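Local structure of transcriptional regulator PA3341 (2FBH) at residues A[33-38]-A[77-82]; A[40-45]-A[67-72]. The protein probably binds DNA as a transcriptional regulator of the MarR family, and carries bound zinc in this crystal structure. All coordinates share one frame; numbering follows the deposited sequence. Where two conformers were deposited one is given.

Interaction 1. Residues A[33-38]-A[77-82]; sequences LGLSQA and ESQGLV
Leu-35 meets Gln-79 and Leu-81 through one methyl, CD2. That methyl lies 4.2 Å from Leu-81 CD1, an apolar contact between two buried leucines. The amide end of Gln-79 approaches the same methyl, with Gln-79 CD 4.5 Å from Leu-35 CD2. The side chains of Leu-35 and Gln-79 meet at a slant, and no hydrogen bond joins the segments. Leu-35 sets CG beside its backbone N and opposite its carbonyl carbon (chi1 -69°), and with chi2 at 162° this carries CD2 to both partners. Gln-79 extends beyond CG to span the gap, and its outer end lies beside the exposed Gly-34.

The contact joins the loop before helix 39-48 to the turn between helix 66-78 and strand 82-85. In a MarR-type winged helix-turn-helix, this turn leads from the recognition helix into the wing. Helix 66-78 ends in a Schellman motif, with Gly-80 at positive phi (70°) and its N bonded to Glu-77 O at 2.9 Å. Thr-99 ties down this turn, through backbone hydrogen bonds with Leu-81 and a hydrogen bond between its OG1 and Gly-80 O. Helix 102-120 lies against the leucines: Leu-35 packs on Ile-109 and Leu-81 on Leu-105.

Interaction 2. Residues A[40-45]-A[67-72]; sequences WLVLLH and PTLARL
Val-42 and Leu-72 have the nearest CA atoms of segments 40-45 and 67-72, 8.0 Å apart. The side chain of Val-42 points from helix 39-48 at helix 66-78. A single methyl, Val-42 CG2, does the touching. Its chi1 of 173° puts CG1 opposite the backbone N and leaves CG2 opposite the carbonyl carbon, turned at the partner helix.

Two leucines one helical turn apart receive it. Leu-69 CD1 lies 3.4 Å from Val-42 CG2, tighter than usual for two methyls. Leu-72 CD1 is at 4.1 Å from the same CG2. Leu-69 CD1 and Leu-72 CD1 are themselves 4.2 Å apart, so three methyls from three residues form a compact triangle. The CB of Leu-69 does not aim directly at the valine. Its CG is opposite the backbone N (chi1 -172°), and the CD1 branch makes the approach.

These helices belong to the winged helix-turn-helix fold of the MarR family. Helix 66-78 probably corresponds to its recognition helix, and helix 55-62 precedes it in the helix-turn-helix. Leu-58 of that helix packs on both Val-42 and Leu-69, so three helices meet here. Leu-73 and Leu-76 extend the packing around Val-42.

The next turn of helix 39-48 carries His-45, which shares a zinc ion with His-49. A hydrogen bond between His-45 ND1 and Ser-61 OG helps to fix its ring. This zinc-binding residue also packs on Thr-13 of the second subunit. The side chain of Val-42 is about 9 Å from a bound zinc ion.

No hydrogen bond or charge pair crosses between the segments. Between them the contact is made by methyl packing, without directional bonds, and the single close methyl pair suggests little slack there.

How the interactions relate
Interaction 2 is wholly buried and lies nearer the centre of the chain. Interaction 1 is partly buried: its leucines reach the interior, while Gly-34 is exposed. Both involve helix 66-78, one along its body and the other at its C-terminal end. In sequence, both segments of interaction 2 fall between those of interaction 1. The contacts also touch directly, since Leu-72 packs against Gln-37 and Ala-38, and Leu-35 against Trp-40 and Leu-43. Interaction 2 is purely aliphatic. Interaction 1 adds a polar side chain, Gln-79, on its more exposed side. Interaction 2 packs helix 39-48 on the probable DNA-reading helix, and interaction 1 packs the loop before it on the turn that follows that helix.

Interaction 1. Residues A[33-38]-A[77-82]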
loop_
_atom_site.group_PDB
_atom_site.type_symbol
_atom_site.label_atom_id
_atom_site.label_comp_id
_atom_site.label_asym_id
_atom_site.label_seq_id
_atom_site.Cartn_x
_atom_site.Cartn_y
_atom_site.Cartn_z
ATOM N N LEU A 33 2.001 -14.042 -15.723
ATOM C CA LEU A 33 1.403 -13.251 -16.821
ATOM C C LEU A 33 2.371 -12.194 -17.339
ATOM O O LEU A 33 2.083 -11.541 -18.350
ATOM C CB LEU A 33 0.041 -12.613 -16.389
ATOM C CG LEU A 33 -0.986 -13.650 -15.992
ATOM C CD1 LEU A 33 -2.192 -12.933 -15.418
ATOM C CD2 LEU A 33 -1.465 -14.545 -17.140
ATOM N N GLY A 34 3.498 -12.041 -16.649
ATOM C CA GLY A 34 4.558 -11.056 -17.064
ATOM C C GLY A 34 4.075 -9.611 -16.979
ATOM O O GLY A 34 4.571 -8.715 -17.687
ATOM N N LEU A 35 3.117 -9.337 -16.096
ATOM C CA LEU A 35 2.574 -7.973 -16.018
ATOM C C LEU A 35 3.173 -7.302 -14.832
ATOM O O LEU A 35 2.523 -7.197 -13.758
ATOM C CB LEU A 35 1.078 -8.007 -15.789
ATOM C CG LEU A 35 0.266 -8.516 -16.960
ATOM C CD1 LEU A 35 -1.121 -8.939 -16.517
ATOM C CD2 LEU A 35 0.229 -7.419 -18.002
ATOM N N SER A 36 4.380 -6.799 -15.033
ATOM C CA SER A 36 5.238 -6.352 -13.980
ATOM C C SER A 36 4.865 -4.955 -13.572
ATOM O O SER A 36 4.053 -4.287 -14.240
ATOM C CB SER A 36 6.663 -6.289 -14.537
ATOM O OG SER A 36 7.026 -7.465 -15.291
ATOM N N GLN A 37 5.546 -4.476 -12.544
ATOM C CA GLN A 37 5.140 -3.279 -11.812
ATOM C C GLN A 37 3.630 -3.372 -11.584
ATOM O O GLN A 37 3.052 -4.509 -11.516
ATOM C CB GLN A 37 5.615 -1.946 -12.447
ATOM C CG GLN A 37 5.999 -1.966 -13.946
ATOM C CD GLN A 37 7.185 -2.883 -14.286
ATOM O OE1 GLN A 37 8.100 -3.066 -13.495
ATOM N NE2 GLN A 37 7.144 -3.475 -15.459
ATOM N N ALA A 38 2.973 -2.235 -11.448
ATOM C CA ALA A 38 1.584 -2.356 -11.036
ATOM C C ALA A 38 0.653 -2.920 -12.148
ATOM O O ALA A 38 -0.533 -3.023 -11.945
ATOM C CB ALA A 38 1.074 -1.012 -10.474
ATOM N N GLU A 77 -0.212 -0.791 -23.420
ATOM C CA GLU A 77 -0.595 -0.364 -24.803
ATOM C C GLU A 77 0.324 -1.081 -25.827
ATOM O O GLU A 77 -0.119 -1.591 -26.912
ATOM C CB GLU A 77 -0.394 1.146 -24.869
ATOM C CG GLU A 77 -1.058 1.792 -26.086
ATOM C CD GLU A 77 -0.914 3.303 -26.050
ATOM O OE1 GLU A 77 -1.695 3.884 -26.772
ATOM O OE2 GLU A 77 0.006 3.913 -25.394
ATOM N N SER A 78 1.613 -1.147 -25.474
ATOM C CA SER A 78 2.578 -1.912 -26.286
ATOM C C SER A 78 2.183 -3.380 -26.502
ATOM O O SER A 78 2.458 -3.961 -27.555
ATOM C CB SER A 78 4.001 -1.821 -25.704
ATOM O OG SER A 78 4.152 -2.640 -24.542
ATOM N N GLN A 79 1.507 -3.954 -25.511
ATOM C CA GLN A 79 1.059 -5.343 -25.536
ATOM C C GLN A 79 -0.368 -5.456 -26.148
ATOM O O GLN A 79 -0.968 -6.553 -26.218
ATOM C CB GLN A 79 1.147 -5.970 -24.104
ATOM C CG GLN A 79 2.538 -5.924 -23.325
ATOM C CD GLN A 79 2.469 -6.219 -21.743
ATOM O OE1 GLN A 79 1.910 -5.435 -20.924
ATOM N NE2 GLN A 79 3.086 -7.327 -21.332
ATOM N N GLY A 80 -0.915 -4.332 -26.647
ATOM C CA GLY A 80 -2.223 -4.358 -27.291
ATOM C C GLY A 80 -3.387 -4.613 -26.308
ATOM O O GLY A 80 -4.442 -5.104 -26.717
ATOM N N LEU A 81 -3.174 -4.289 -25.036
ATOM C CA LEU A 81 -4.185 -4.555 -23.979
ATOM C C LEU A 81 -5.084 -3.337 -23.712
ATOM O O LEU A 81 -6.257 -3.466 -23.240
ATOM C CB LEU A 81 -3.506 -5.033 -22.691
ATOM C CG LEU A 81 -2.730 -6.337 -22.862
ATOM C CD1 LEU A 81 -1.892 -6.658 -21.563
ATOM C CD2 LEU A 81 -3.607 -7.542 -23.266
ATOM N N VAL A 82 -4.535 -2.140 -23.941
ATOM C CA VAL A 82 -5.326 -0.935 -23.792
ATOM C C VAL A 82 -5.183 -0.009 -25.003
ATOM O O VAL A 82 -4.209 -0.118 -25.731
ATOM C CB VAL A 82 -4.950 -0.091 -22.545
ATOM C CG1 VAL A 82 -5.106 -0.949 -21.172
ATOM C CG2 VAL A 82 -3.569 0.445 -22.601
#

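Interaction 2. Residues A[40-45]-A[67-72]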
loop_
_atom_site.group_PDB
_atom_site.type_symbol
_atom_site.label_atom_id
_atom_site.label_comp_id
_atom_site.label_asym_id
_atom_site.label_seq_id
_atom_site.Cartn_x
_atom_site.Cartn_y
_atom_site.Cartn_z
ATOM N N TRP A 40 -0.846 -5.237 -13.789
ATOM C CA TRP A 40 -2.044 -6.070 -13.681
ATOM C C TRP A 40 -3.173 -5.374 -12.878
ATOM O O TRP A 40 -4.368 -5.665 -13.099
ATOM C CB TRP A 40 -1.728 -7.426 -13.066
ATOM C CG TRP A 40 -1.074 -7.433 -11.659
ATOM C CD1 TRP A 40 0.263 -7.682 -11.375
ATOM C CD2 TRP A 40 -1.719 -7.255 -10.387
ATOM N NE1 TRP A 40 0.466 -7.623 -10.013
ATOM C CE2 TRP A 40 -0.721 -7.361 -9.385
ATOM C CE3 TRP A 40 -3.044 -7.022 -9.993
ATOM C CZ2 TRP A 40 -1.012 -7.258 -7.997
ATOM C CZ3 TRP A 40 -3.328 -6.896 -8.600
ATOM C CH2 TRP A 40 -2.344 -7.031 -7.648
ATOM N N LEU A 41 -2.776 -4.469 -11.995
ATOM C CA LEU A 41 -3.688 -3.717 -11.110
ATOM C C LEU A 41 -4.422 -2.568 -11.844
ATOM O O LEU A 41 -5.541 -2.230 -11.521
ATOM C CB LEU A 41 -2.897 -3.194 -9.919
ATOM C CG LEU A 41 -3.548 -2.928 -8.560
ATOM C CD1 LEU A 41 -3.885 -1.468 -8.433
ATOM C CD2 LEU A 41 -4.790 -3.796 -8.313
ATOM N N VAL A 42 -3.763 -2.003 -12.852
ATOM C CA VAL A 42 -4.404 -1.142 -13.829
ATOM C C VAL A 42 -5.474 -1.916 -14.625
ATOM O O VAL A 42 -6.599 -1.457 -14.684
ATOM C CB VAL A 42 -3.325 -0.452 -14.745
ATOM C CG1 VAL A 42 -3.993 0.320 -15.875
ATOM C CG2 VAL A 42 -2.421 0.518 -13.879
ATOM N N LEU A 43 -5.126 -3.096 -15.210
ATOM C CA LEU A 43 -6.048 -3.980 -15.903
ATOM C C LEU A 43 -7.213 -4.347 -15.018
ATOM O O LEU A 43 -8.365 -4.296 -15.423
ATOM C CB LEU A 43 -5.339 -5.270 -16.290
ATOM C CG LEU A 43 -4.366 -5.105 -17.457
ATOM C CD1 LEU A 43 -3.862 -6.495 -17.866
ATOM C CD2 LEU A 43 -5.068 -4.401 -18.749
ATOM N N LEU A 44 -6.899 -4.675 -13.763
ATOM C CA LEU A 44 -7.979 -5.144 -12.887
ATOM C C LEU A 44 -8.955 -3.998 -12.694
ATOM O O LEU A 44 -10.157 -4.205 -12.803
ATOM C CB LEU A 44 -7.405 -5.570 -11.561
ATOM C CG LEU A 44 -7.897 -6.867 -11.022
ATOM C CD1 LEU A 44 -7.645 -6.839 -9.528
ATOM C CD2 LEU A 44 -9.347 -7.183 -11.428
ATOM N N HIS A 45 -8.450 -2.784 -12.463
ATOM C CA HIS A 45 -9.319 -1.650 -12.247
ATOM C C HIS A 45 -10.111 -1.241 -13.497
ATOM O O HIS A 45 -11.285 -0.854 -13.415
ATOM C CB HIS A 45 -8.523 -0.513 -11.665
ATOM C CG HIS A 45 -8.164 -0.730 -10.212
ATOM N ND1 HIS A 45 -8.551 0.140 -9.208
ATOM C CD2 HIS A 45 -7.504 -1.742 -9.592
ATOM C CE1 HIS A 45 -8.089 -0.296 -8.042
ATOM N NE2 HIS A 45 -7.452 -1.437 -8.248
ATOM N N PRO A 67 2.470 10.489 -13.937
ATOM C CA PRO A 67 3.669 10.026 -14.671
ATOM C C PRO A 67 4.042 8.532 -14.515
ATOM O O PRO A 67 4.595 7.927 -15.446
ATOM C CB PRO A 67 4.804 10.900 -14.105
ATOM C CG PRO A 67 4.185 11.734 -12.985
ATOM C CD PRO A 67 2.715 11.765 -13.240
ATOM N N THR A 68 3.807 7.975 -13.327
ATOM C CA THR A 68 3.987 6.562 -13.122
ATOM C C THR A 68 2.971 5.820 -13.943
ATOM O O THR A 68 3.331 4.882 -14.656
ATOM C CB THR A 68 3.854 6.156 -11.642
ATOM O OG1 THR A 68 4.908 6.785 -10.922
ATOM C CG2 THR A 68 4.033 4.679 -11.482
ATOM N N LEU A 69 1.702 6.232 -13.869
ATOM C CA LEU A 69 0.678 5.524 -14.670
ATOM C C LEU A 69 1.029 5.621 -16.186
ATOM O O LEU A 69 0.793 4.692 -16.904
ATOM C CB LEU A 69 -0.770 6.035 -14.413
ATOM C CG LEU A 69 -1.887 5.218 -15.066
ATOM C CD1 LEU A 69 -1.954 3.772 -14.588
ATOM C CD2 LEU A 69 -3.251 5.925 -14.960
ATOM N N ALA A 70 1.531 6.751 -16.660
ATOM C CA ALA A 70 1.811 6.890 -18.102
ATOM C C ALA A 70 2.752 5.779 -18.579
ATOM O O ALA A 70 2.510 5.223 -19.632
ATOM C CB ALA A 70 2.396 8.234 -18.451
ATOM N N ARG A 71 3.795 5.494 -17.794
ATOM C CA ARG A 71 4.716 4.365 -18.075
ATOM C C ARG A 71 4.049 3.013 -18.053
ATOM O O ARG A 71 4.301 2.215 -18.948
ATOM C CB ARG A 71 5.888 4.340 -17.103
ATOM C CG ARG A 71 6.692 5.614 -17.074
ATOM C CD ARG A 71 7.758 5.625 -18.145
ATOM N NE ARG A 71 8.694 6.744 -18.014
ATOM C CZ ARG A 71 9.935 6.675 -17.526
ATOM N NH1 ARG A 71 10.435 5.513 -17.047
ATOM N NH2 ARG A 71 10.682 7.778 -17.527
ATOM N N LEU A 72 3.248 2.722 -16.999
ATOM C CA LEU A 72 2.454 1.515 -16.907
ATOM C C LEU A 72 1.577 1.359 -18.116
ATOM O O LEU A 72 1.556 0.288 -18.705
ATOM C CB LEU A 72 1.569 1.523 -15.623
ATOM C CG LEU A 72 2.402 1.587 -14.362
ATOM C CD1 LEU A 72 1.431 1.640 -13.164
ATOM C CD2 LEU A 72 3.392 0.373 -14.265
#